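Local coordinates for FAA hydrolase family protein (PDB 6J5Y) that probably hydrolyses the acylpyruvate fumarylpyruvate at an active site that holds manganese, where the product pyruvate is found bound to the metal, at residues A[47-51]-A[176-180]; A[58-64]-A[138-144]; A[80-84]-A[167-171]; A[108-112]-A[220-226]. One frame throughout, in Å; residues are numbered along the deposited sequence.

Contact 1 (A[47-51]-A[176-180]); sequences EPPFF and LIWSV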
# COMPACT_ATOMS: atom_id res chain seq x y z
N GLU A 47 -20.58 -3.94 6.16
CA GLU A 47 -20.16 -3.18 4.97
C GLU A 47 -18.86 -3.81 4.48
O GLU A 47 -18.01 -4.05 5.30
CB GLU A 47 -20.02 -1.70 5.30
CG GLU A 47 -21.35 -1.03 5.54
CD GLU A 47 -21.29 0.42 6.00
OE1 GLU A 47 -20.77 0.67 7.13
OE2 GLU A 47 -21.75 1.28 5.22
N PRO A 48 -18.66 -4.09 3.20
CA PRO A 48 -17.43 -4.71 2.80
C PRO A 48 -16.27 -3.73 2.58
O PRO A 48 -16.45 -2.55 2.72
CB PRO A 48 -17.82 -5.28 1.44
CG PRO A 48 -18.76 -4.28 0.89
CD PRO A 48 -19.53 -3.79 2.09
N PRO A 49 -15.06 -4.25 2.37
CA PRO A 49 -13.96 -3.42 1.87
C PRO A 49 -14.27 -2.72 0.54
O PRO A 49 -15.29 -2.99 -0.05
CB PRO A 49 -12.81 -4.42 1.70
CG PRO A 49 -13.15 -5.53 2.69
CD PRO A 49 -14.66 -5.65 2.58
N PHE A 50 -13.39 -1.83 0.08
CA PHE A 50 -13.60 -0.99 -1.13
C PHE A 50 -12.25 -0.66 -1.76
O PHE A 50 -11.16 -0.88 -1.16
CB PHE A 50 -14.39 0.27 -0.78
CG PHE A 50 -13.73 1.16 0.24
CD1 PHE A 50 -12.68 1.99 -0.11
CD2 PHE A 50 -14.15 1.15 1.57
CE1 PHE A 50 -12.07 2.81 0.82
CE2 PHE A 50 -13.52 1.95 2.51
CZ PHE A 50 -12.49 2.79 2.13
N PHE A 51 -12.31 -0.11 -2.96
CA PHE A 51 -11.11 0.08 -3.81
C PHE A 51 -10.93 1.55 -4.12
O PHE A 51 -11.92 2.22 -4.42
CB PHE A 51 -11.25 -0.72 -5.11
CG PHE A 51 -11.42 -2.20 -4.92
CD1 PHE A 51 -10.56 -2.91 -4.09
CD2 PHE A 51 -12.44 -2.89 -5.56
CE1 PHE A 51 -10.72 -4.28 -3.91
CE2 PHE A 51 -12.59 -4.26 -5.38
CZ PHE A 51 -11.73 -4.95 -4.57
N LEU A 176 -6.74 -10.04 7.22
CA LEU A 176 -7.34 -9.36 6.03
C LEU A 176 -8.76 -9.89 5.88
O LEU A 176 -8.92 -11.13 5.94
CB LEU A 176 -6.53 -9.67 4.76
CG LEU A 176 -5.16 -9.00 4.63
CD1 LEU A 176 -4.42 -9.53 3.40
CD2 LEU A 176 -5.29 -7.49 4.54
N ILE A 177 -9.75 -9.00 5.68
CA ILE A 177 -11.17 -9.41 5.48
C ILE A 177 -11.26 -10.09 4.11
O ILE A 177 -11.72 -11.23 4.04
CB ILE A 177 -12.16 -8.24 5.63
CG1 ILE A 177 -12.11 -7.62 7.03
CG2 ILE A 177 -13.56 -8.70 5.26
CD1 ILE A 177 -12.80 -6.26 7.15
N TRP A 178 -10.80 -9.41 3.07
CA TRP A 178 -10.50 -10.03 1.75
C TRP A 178 -9.00 -10.34 1.70
O TRP A 178 -8.21 -9.41 1.60
CB TRP A 178 -10.95 -9.14 0.59
CG TRP A 178 -12.44 -9.01 0.46
CD1 TRP A 178 -13.41 -9.80 0.99
CD2 TRP A 178 -13.12 -8.00 -0.30
NE1 TRP A 178 -14.65 -9.36 0.62
CE2 TRP A 178 -14.51 -8.25 -0.16
CE3 TRP A 178 -12.69 -6.92 -1.07
CZ2 TRP A 178 -15.47 -7.45 -0.78
CZ3 TRP A 178 -13.64 -6.14 -1.69
CH2 TRP A 178 -15.00 -6.39 -1.53
N SER A 179 -8.65 -11.61 1.79
CA SER A 179 -7.27 -12.13 1.60
C SER A 179 -6.69 -11.60 0.28
O SER A 179 -7.46 -11.10 -0.56
CB SER A 179 -7.31 -13.65 1.59
OG SER A 179 -8.02 -14.12 0.44
N VAL A 180 -5.39 -11.78 0.06
CA VAL A 180 -4.75 -11.43 -1.23
C VAL A 180 -5.58 -12.03 -2.37
O VAL A 180 -5.86 -11.31 -3.36
CB VAL A 180 -3.28 -11.87 -1.27
CG1 VAL A 180 -2.72 -11.75 -2.68
CG2 VAL A 180 -2.43 -11.08 -0.28

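Contact 2 (A[58-64]-A[138-144]); sequences AVVPVAA and RSAPIGP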
# COMPACT_ATOMS: atom_id res chain seq x y z
N ALA A 58 3.21 8.22 -7.56
CA ALA A 58 3.12 8.40 -6.09
C ALA A 58 3.94 7.32 -5.39
O ALA A 58 4.27 7.51 -4.20
CB ALA A 58 1.67 8.37 -5.68
N VAL A 59 4.30 6.23 -6.10
CA VAL A 59 5.09 5.11 -5.50
C VAL A 59 6.57 5.53 -5.40
O VAL A 59 7.16 5.99 -6.44
CB VAL A 59 4.92 3.80 -6.30
CG1 VAL A 59 5.82 2.68 -5.78
CG2 VAL A 59 3.47 3.34 -6.28
N VAL A 60 7.15 5.43 -4.20
CA VAL A 60 8.58 5.80 -4.02
C VAL A 60 9.34 4.63 -3.39
O VAL A 60 9.24 4.34 -2.20
CB VAL A 60 8.78 7.17 -3.35
CG1 VAL A 60 7.70 7.52 -2.34
CG2 VAL A 60 10.17 7.38 -2.78
N PRO A 61 10.10 3.89 -4.24
CA PRO A 61 10.93 2.76 -3.81
C PRO A 61 11.95 3.19 -2.75
O PRO A 61 12.57 4.22 -2.92
CB PRO A 61 11.68 2.36 -5.09
CG PRO A 61 10.77 2.82 -6.20
CD PRO A 61 10.18 4.12 -5.70
N VAL A 62 12.06 2.42 -1.67
CA VAL A 62 13.02 2.67 -0.57
C VAL A 62 13.92 1.43 -0.48
O VAL A 62 13.37 0.33 -0.25
CB VAL A 62 12.30 2.94 0.76
CG1 VAL A 62 13.28 3.28 1.86
CG2 VAL A 62 11.21 4.02 0.63
N ALA A 63 15.23 1.57 -0.70
CA ALA A 63 16.18 0.43 -0.65
C ALA A 63 16.24 -0.08 0.79
O ALA A 63 16.07 0.74 1.71
CB ALA A 63 17.54 0.86 -1.15
N ALA A 64 16.49 -1.38 0.99
CA ALA A 64 16.77 -1.98 2.31
C ALA A 64 18.03 -1.32 2.88
O ALA A 64 19.03 -1.22 2.14
CB ALA A 64 16.93 -3.48 2.19
N ARG A 138 3.99 11.50 -3.76
CA ARG A 138 4.89 10.64 -2.94
C ARG A 138 4.07 10.04 -1.80
O ARG A 138 4.59 9.94 -0.68
CB ARG A 138 6.08 11.48 -2.47
CG ARG A 138 6.94 11.99 -3.61
CD ARG A 138 8.22 12.64 -3.10
NE ARG A 138 9.17 12.69 -4.20
CZ ARG A 138 10.38 12.12 -4.21
NH1 ARG A 138 11.15 12.25 -5.28
NH2 ARG A 138 10.84 11.45 -3.16
N SER A 139 2.86 9.58 -2.10
CA SER A 139 1.88 9.09 -1.10
C SER A 139 2.02 7.58 -0.90
O SER A 139 1.27 7.06 -0.05
CB SER A 139 0.47 9.45 -1.49
OG SER A 139 0.07 8.83 -2.70
N ALA A 140 2.95 6.91 -1.59
CA ALA A 140 3.10 5.44 -1.50
C ALA A 140 4.56 5.01 -1.45
O ALA A 140 5.05 4.40 -2.39
CB ALA A 140 2.39 4.74 -2.64
N PRO A 141 5.25 5.23 -0.31
CA PRO A 141 6.54 4.58 -0.08
C PRO A 141 6.41 3.05 -0.07
O PRO A 141 5.44 2.51 0.43
CB PRO A 141 6.95 5.14 1.30
CG PRO A 141 6.20 6.46 1.39
CD PRO A 141 4.84 6.09 0.82
N ILE A 142 7.42 2.37 -0.59
CA ILE A 142 7.41 0.88 -0.69
C ILE A 142 8.84 0.35 -0.63
O ILE A 142 9.74 1.02 -1.16
CB ILE A 142 6.68 0.47 -1.98
CG1 ILE A 142 6.43 -1.03 -2.02
CG2 ILE A 142 7.45 0.93 -3.21
CD1 ILE A 142 5.57 -1.46 -3.19
N GLY A 143 9.02 -0.82 -0.01
CA GLY A 143 10.32 -1.50 0.09
C GLY A 143 10.63 -2.30 -1.17
O GLY A 143 9.82 -2.34 -2.10
N PRO A 144 11.78 -3.00 -1.19
CA PRO A 144 12.08 -3.98 -2.24
C PRO A 144 10.99 -5.04 -2.42
O PRO A 144 10.28 -5.39 -1.49
CB PRO A 144 13.41 -4.62 -1.80
CG PRO A 144 13.65 -4.16 -0.39
CD PRO A 144 12.88 -2.87 -0.22

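Contact 3 (A[80-84]-A[167-171]); sequences HYEIE and DRQRS. With MN (manganese (II) ion), chain C; PYR (pyruvic acid), chain B.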
# COMPACT_ATOMS: atom_id res chain seq x y z
N HIS A 80 -1.35 10.97 7.98
CA HIS A 80 -1.40 9.61 8.57
C HIS A 80 -0.49 8.63 7.84
O HIS A 80 -0.47 8.59 6.58
CB HIS A 80 -2.82 9.06 8.64
CG HIS A 80 -3.59 9.60 9.79
ND1 HIS A 80 -4.48 8.82 10.50
CD2 HIS A 80 -3.58 10.82 10.37
CE1 HIS A 80 -5.03 9.56 11.47
NE2 HIS A 80 -4.48 10.78 11.42
N TYR A 81 0.22 7.83 8.63
CA TYR A 81 0.89 6.58 8.19
C TYR A 81 -0.18 5.49 8.15
O TYR A 81 -1.18 5.61 8.90
CB TYR A 81 2.01 6.17 9.15
CG TYR A 81 1.54 5.97 10.56
CD1 TYR A 81 0.93 4.79 10.95
CD2 TYR A 81 1.65 6.99 11.49
CE1 TYR A 81 0.45 4.62 12.24
CE2 TYR A 81 1.21 6.81 12.80
CZ TYR A 81 0.61 5.62 13.17
OH TYR A 81 0.15 5.45 14.45
N GLU A 82 0.01 4.51 7.26
CA GLU A 82 -0.76 3.24 7.22
C GLU A 82 0.14 2.13 6.67
O GLU A 82 0.40 2.18 5.44
CB GLU A 82 -1.95 3.35 6.26
CG GLU A 82 -3.01 4.39 6.62
CD GLU A 82 -4.27 4.30 5.78
OE1 GLU A 82 -4.30 3.49 4.85
OE2 GLU A 82 -5.20 5.08 6.01
N ILE A 83 0.60 1.16 7.49
CA ILE A 83 1.47 0.05 6.99
C ILE A 83 0.58 -0.95 6.24
O ILE A 83 -0.57 -1.17 6.68
CB ILE A 83 2.29 -0.60 8.12
CG1 ILE A 83 3.48 -1.38 7.58
CG2 ILE A 83 1.43 -1.46 9.02
CD1 ILE A 83 4.48 -0.53 6.82
N GLU A 84 1.07 -1.51 5.12
CA GLU A 84 0.23 -2.41 4.28
C GLU A 84 1.13 -3.44 3.58
O GLU A 84 2.25 -3.06 3.14
CB GLU A 84 -0.57 -1.61 3.24
CG GLU A 84 -1.32 -0.42 3.80
CD GLU A 84 -2.58 0.01 3.07
OE1 GLU A 84 -2.94 -0.62 2.03
OE2 GLU A 84 -3.22 0.97 3.56
N ASP A 167 5.72 1.16 19.08
CA ASP A 167 4.80 0.37 18.23
C ASP A 167 3.50 1.17 18.11
O ASP A 167 3.06 1.76 19.12
CB ASP A 167 4.58 -1.04 18.77
CG ASP A 167 5.82 -1.89 18.59
OD1 ASP A 167 6.45 -1.79 17.50
OD2 ASP A 167 6.17 -2.64 19.54
N ARG A 168 2.97 1.24 16.90
CA ARG A 168 1.71 1.95 16.58
C ARG A 168 0.76 0.95 15.94
O ARG A 168 -0.42 0.93 16.32
CB ARG A 168 2.05 3.19 15.75
CG ARG A 168 3.12 4.09 16.37
CD ARG A 168 2.74 4.76 17.69
NE ARG A 168 1.58 5.60 17.48
CZ ARG A 168 1.62 6.87 17.07
NH1 ARG A 168 0.49 7.53 16.88
NH2 ARG A 168 2.76 7.51 16.94
N GLN A 169 1.26 0.09 15.04
CA GLN A 169 0.46 -0.99 14.41
C GLN A 169 1.19 -2.32 14.56
O GLN A 169 2.40 -2.38 14.31
CB GLN A 169 0.19 -0.69 12.94
CG GLN A 169 -0.39 0.69 12.71
CD GLN A 169 -0.70 0.91 11.26
OE1 GLN A 169 0.19 1.26 10.47
NE2 GLN A 169 -1.95 0.69 10.89
N ARG A 170 0.45 -3.33 14.98
CA ARG A 170 0.91 -4.73 15.10
C ARG A 170 -0.30 -5.64 14.90
O ARG A 170 -1.21 -5.63 15.74
CB ARG A 170 1.58 -5.00 16.45
CG ARG A 170 2.09 -6.43 16.57
CD ARG A 170 3.23 -6.56 17.57
NE ARG A 170 4.30 -5.60 17.30
CZ ARG A 170 5.35 -5.80 16.48
NH1 ARG A 170 5.53 -6.94 15.84
NH2 ARG A 170 6.24 -4.84 16.34
N SER A 171 -0.31 -6.35 13.78
CA SER A 171 -1.37 -7.32 13.43
C SER A 171 -0.72 -8.42 12.60
O SER A 171 0.52 -8.53 12.63
CB SER A 171 -2.51 -6.64 12.72
OG SER A 171 -3.49 -7.59 12.32
MN MN C . -4.75 2.15 3.21
C PYR B . -7.30 1.55 4.60
O PYR B . -6.17 1.06 4.39
OXT PYR B . -8.13 1.01 5.36
CA PYR B . -7.60 2.64 3.92
O3 PYR B . -6.76 3.05 3.10
CB PYR B . -8.88 3.40 4.03
O HOH W 1 -5.19 0.96 1.46

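Contact 4 (A[108-112]-A[220-226]); sequences YAVGL and IDGLGEL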
# COMPACT_ATOMS: atom_id res chain seq x y z
N TYR A 108 5.73 -9.62 -3.36
CA TYR A 108 5.18 -8.91 -2.17
C TYR A 108 6.22 -7.90 -1.66
O TYR A 108 7.43 -8.07 -1.90
CB TYR A 108 4.77 -9.91 -1.08
CG TYR A 108 3.74 -10.93 -1.49
CD1 TYR A 108 4.11 -12.09 -2.14
CD2 TYR A 108 2.39 -10.76 -1.18
CE1 TYR A 108 3.18 -13.05 -2.51
CE2 TYR A 108 1.45 -11.71 -1.56
CZ TYR A 108 1.84 -12.86 -2.22
OH TYR A 108 0.93 -13.81 -2.64
N ALA A 109 5.75 -6.79 -1.09
CA ALA A 109 6.62 -5.76 -0.49
C ALA A 109 5.90 -5.09 0.69
O ALA A 109 4.68 -5.25 0.81
CB ALA A 109 7.04 -4.78 -1.55
N VAL A 110 6.64 -4.42 1.55
CA VAL A 110 6.09 -3.56 2.63
C VAL A 110 5.75 -2.20 2.02
O VAL A 110 6.61 -1.64 1.34
CB VAL A 110 7.12 -3.38 3.77
CG1 VAL A 110 6.50 -2.63 4.94
CG2 VAL A 110 7.72 -4.71 4.18
N GLY A 111 4.55 -1.67 2.28
CA GLY A 111 4.15 -0.35 1.78
C GLY A 111 3.54 0.52 2.85
O GLY A 111 3.08 -0.00 3.86
N LEU A 112 3.51 1.83 2.58
CA LEU A 112 2.82 2.85 3.39
C LEU A 112 1.80 3.57 2.50
O LEU A 112 2.18 4.15 1.46
CB LEU A 112 3.84 3.83 3.94
CG LEU A 112 4.58 3.41 5.21
CD1 LEU A 112 5.81 4.28 5.41
CD2 LEU A 112 3.65 3.50 6.41
N ILE A 220 7.16 -6.44 7.54
CA ILE A 220 6.34 -7.68 7.43
C ILE A 220 7.29 -8.87 7.43
O ILE A 220 8.28 -8.81 6.67
CB ILE A 220 5.43 -7.62 6.20
CG1 ILE A 220 4.57 -6.35 6.24
CG2 ILE A 220 4.63 -8.91 6.09
CD1 ILE A 220 3.78 -6.03 4.99
N ASP A 221 6.94 -9.91 8.19
CA ASP A 221 7.71 -11.19 8.25
C ASP A 221 8.09 -11.65 6.84
O ASP A 221 7.18 -11.79 5.97
CB ASP A 221 6.95 -12.31 8.94
CG ASP A 221 6.72 -12.07 10.42
OD1 ASP A 221 7.46 -11.29 11.01
OD2 ASP A 221 5.81 -12.69 10.97
N GLY A 222 9.37 -11.96 6.63
CA GLY A 222 9.88 -12.44 5.33
C GLY A 222 10.10 -11.31 4.35
O GLY A 222 10.77 -11.56 3.37
N LEU A 223 9.60 -10.09 4.60
CA LEU A 223 9.57 -8.98 3.61
C LEU A 223 10.44 -7.80 4.06
O LEU A 223 10.37 -6.74 3.44
CB LEU A 223 8.12 -8.55 3.37
CG LEU A 223 7.19 -9.64 2.85
CD1 LEU A 223 5.85 -9.05 2.46
CD2 LEU A 223 7.80 -10.37 1.65
N GLY A 224 11.26 -7.98 5.08
CA GLY A 224 12.14 -6.93 5.61
C GLY A 224 11.34 -5.71 6.07
O GLY A 224 10.20 -5.87 6.51
N GLU A 225 11.94 -4.54 5.92
CA GLU A 225 11.57 -3.31 6.66
C GLU A 225 11.45 -2.14 5.68
O GLU A 225 12.02 -2.20 4.57
CB GLU A 225 12.64 -3.05 7.71
CG GLU A 225 13.98 -2.69 7.09
CD GLU A 225 14.85 -3.88 6.67
OE1 GLU A 225 15.57 -4.38 7.55
OE2 GLU A 225 14.78 -4.30 5.47
N LEU A 226 10.78 -1.09 6.12
CA LEU A 226 10.57 0.16 5.34
C LEU A 226 10.80 1.34 6.29
O LEU A 226 9.97 1.52 7.18
CB LEU A 226 9.15 0.16 4.78
CG LEU A 226 8.73 1.41 4.01
CD1 LEU A 226 9.65 1.63 2.83
CD2 LEU A 226 7.29 1.30 3.55
O HOH W 2 9.34 -4.57 1.00

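Contact 1 (A[47-51]-A[176-180])
Pro49 lies over one face of the indole of Trp178, and this CH-pi contact dominates the meeting of 47-51 with 176-180. Pro49 CD sits over the six-membered ring, 3.9 Å from its centroid and only 14° off the ring normal, while CB of the same proline reaches CE3 of Trp178 at 3.7 Å. A proline suits the place: its ring is rigid, and its CD, bonded to nitrogen, is slightly electron-poor and so attracted to the pi cloud of an electron-rich indole. Trp178 swings its CG anti to the carbonyl carbon (chi1 -68°), which carries the ring across to the proline.

The second aromatic contact is less regular. Phe51 CZ touches Trp178 CZ3 at 3.7 Å, with the ring planes 42° apart, a tilt between stacking and edge-to-face. No hydrogen bond joins the two segments. Both belong to the surface of the FAH fold: 50-54 is a strand paired with 26-30 in the mixed sheet, and 176-180 is the loop entering helix 180-190, with Ser179 as its N-cap. Tyr186 of that helix meets Trp178 edge-to-face, and Asn32 OD1 accepts a hydrogen bond from the Trp178 backbone N.

Further apolar contacts flank the indole. Pro48 CB meets the aromatic CZ2 of Trp178 at 3.9 Å, and in a purely aliphatic touch the beta-branched Ile177 offers CG2 to Pro49 CG at 4.1 Å.

Contact 2 (A[58-64]-A[138-144])
Val60 is bonded through both its backbone N and its O to the strand of 138-144: its N donates to Ala140 O (3.0 Å) and its O accepts from Ile142 N (3.1 Å). Two further bonds extend the ladder, Ala140 N to Ala58 O at one end and Val62 N to Ile142 O at the other, the last being the shortest at 2.8 Å. Ala58 O is taken by Ala140 N and not by Ser139 N, which lies 3.3 Å from it at a poor angle. Several carbonyls take a CA-H as well; Ala140 O, for example, is also met by Val59 CA at 3.2 Å.

This is a parallel beta pairing of strands 59-61 and 140-142, and it sets 59-61 beside 140-147 in the mixed sheet. Prolines fit here because neither Pro61 N nor Pro141 N is called on as a donor in this ladder. Across its other edge, 140-147 pairs antiparallel with 105-116, where Pro141 O accepts from Leu112 N.

The side chains alternate between the two faces. On one, Val59 CG1, anti to its own N (chi1 175°), packs on Ile142 CG2 at 3.5 Å, and the small Ala140 lets Val59 CG2 approach its CB; Leu12 lies over Val59 and Ile142. On the other, Val60 CG1 lies over the start of Pro141, 3.9 Å from its CA, beside Leu68 and Leu70. Ser139 OG is hydrogen-bonded to Phe136 O, so its approach to Ala58 CB is simple packing, and Ser139 O accepts from Lys54 NZ. Pro144 CD comes within 3.2 Å of Val62 O.

Contact 3 (A[80-84]-A[167-171])
Gln169 OE1 takes the backbone N-H of Ile83 at 3.0 Å in an almost straight bond (170°), the donor lying in the amide plane on a lone pair. The glutamine springs from a classic beta bulge, in which Arg168 and Gln169 both face Leu161, and it ties strand 166-172 of one sheet to the metal-binding strand of another. An amide suits this buried position because it can accept and donate together: NE2 gives a hydrogen bond to Thr203 OG1, fixing which way the group is turned.

Side chains alternate along 80-84. Tyr81 and Ile83 point toward 167-171, while Glu82 and Glu84 leave the backbone on the other side, their extended chains carrying the carboxylates to the metal. Glu82 OE1 and Glu84 OE2 bind the manganese at 2.2 and 2.0 Å, with Asp113 as third protein ligand; pyruvate chelates it through O and O3, and a water that donates to Glu84 OE1 is the sixth ligand. Arg117 forms a salt bridge with Glu82 OE2, which probably steadies the carboxylate.

Tyr81 brings its ring edge to Gln169 OE1. Its OH, hydrogen-bonded to Gly206 O, lies over one face of the Arg168 guanidinium, 3.2 Å from NH1 but without a hydrogen bond to it.

Contact 4 (A[108-112]-A[220-226])
Val110 sets one methyl against the turn of 220-226 and the other against Leu226, and its side-chain partners are all apolar. CG1, anti to the backbone N (chi1 -173°), meets Leu226 CB at 3.9 Å. CG2, on the side of the backbone N, approaches Leu223 CB, also at 3.9 Å, and Ile220 CG1 at 4.1 Å, but it also sits against two carbonyl oxygens, 3.4 Å from Leu223 O and slightly farther from Gly224 O. At the flanks, Tyr108 CB rests against Leu223 CD1 at 3.8 Å, and Leu112 CG lies equally close to Leu226 CD2. Branched aliphatic chains can interlock here without any need for polar partners.

Polar interactions shape the turn itself. Residues 220-223 form a type II beta turn, closed by Leu223 N bonding to Ile220 O at 2.8 Å; Gly222 takes the positive phi at its third position. Leu223 and Gly224 then make a classic beta bulge opposite Ile220, where this hairpin links strands 215-220 and 225-231. Between the segments a water accepts from Val110 N at 2.8 Å.

No direct hydrogen bond crosses from one segment to the other. Val110 O and Gly111 O bond within their own sheet, while Val110 N turns to the water. The joint with the hairpin of the five-stranded sheet therefore rests chiefly on the fit of aliphatic side chains, with one water, only weakly held by Leu223 O, between the backbones.

Strand 105-116 is the common neighbour: contact 4 joins contact 2 through Gly143 N to Val110 O (2.9 Å) and contact 3 through Glu84 N to Gly111 O (2.8 Å). Contact 3 holds two of the manganese ligands, and Ile83 CD1, on the side of 80-84 turned from the glutamates, packs on Val110 CG1 at 3.5 Å. The other contacts stand back from the metal: the side chains of Leu112 and Ala140 are about 9 and 10 Å from it. Contact 1 lies on the opposite side of the chain's centre from contact 2, about 23 Å centre to centre; its Pro49 side chain is about 8 Å from pyruvate, and its Val180 CG2 touches Tyr108 CE2 of contact 4 at 4.1 Å.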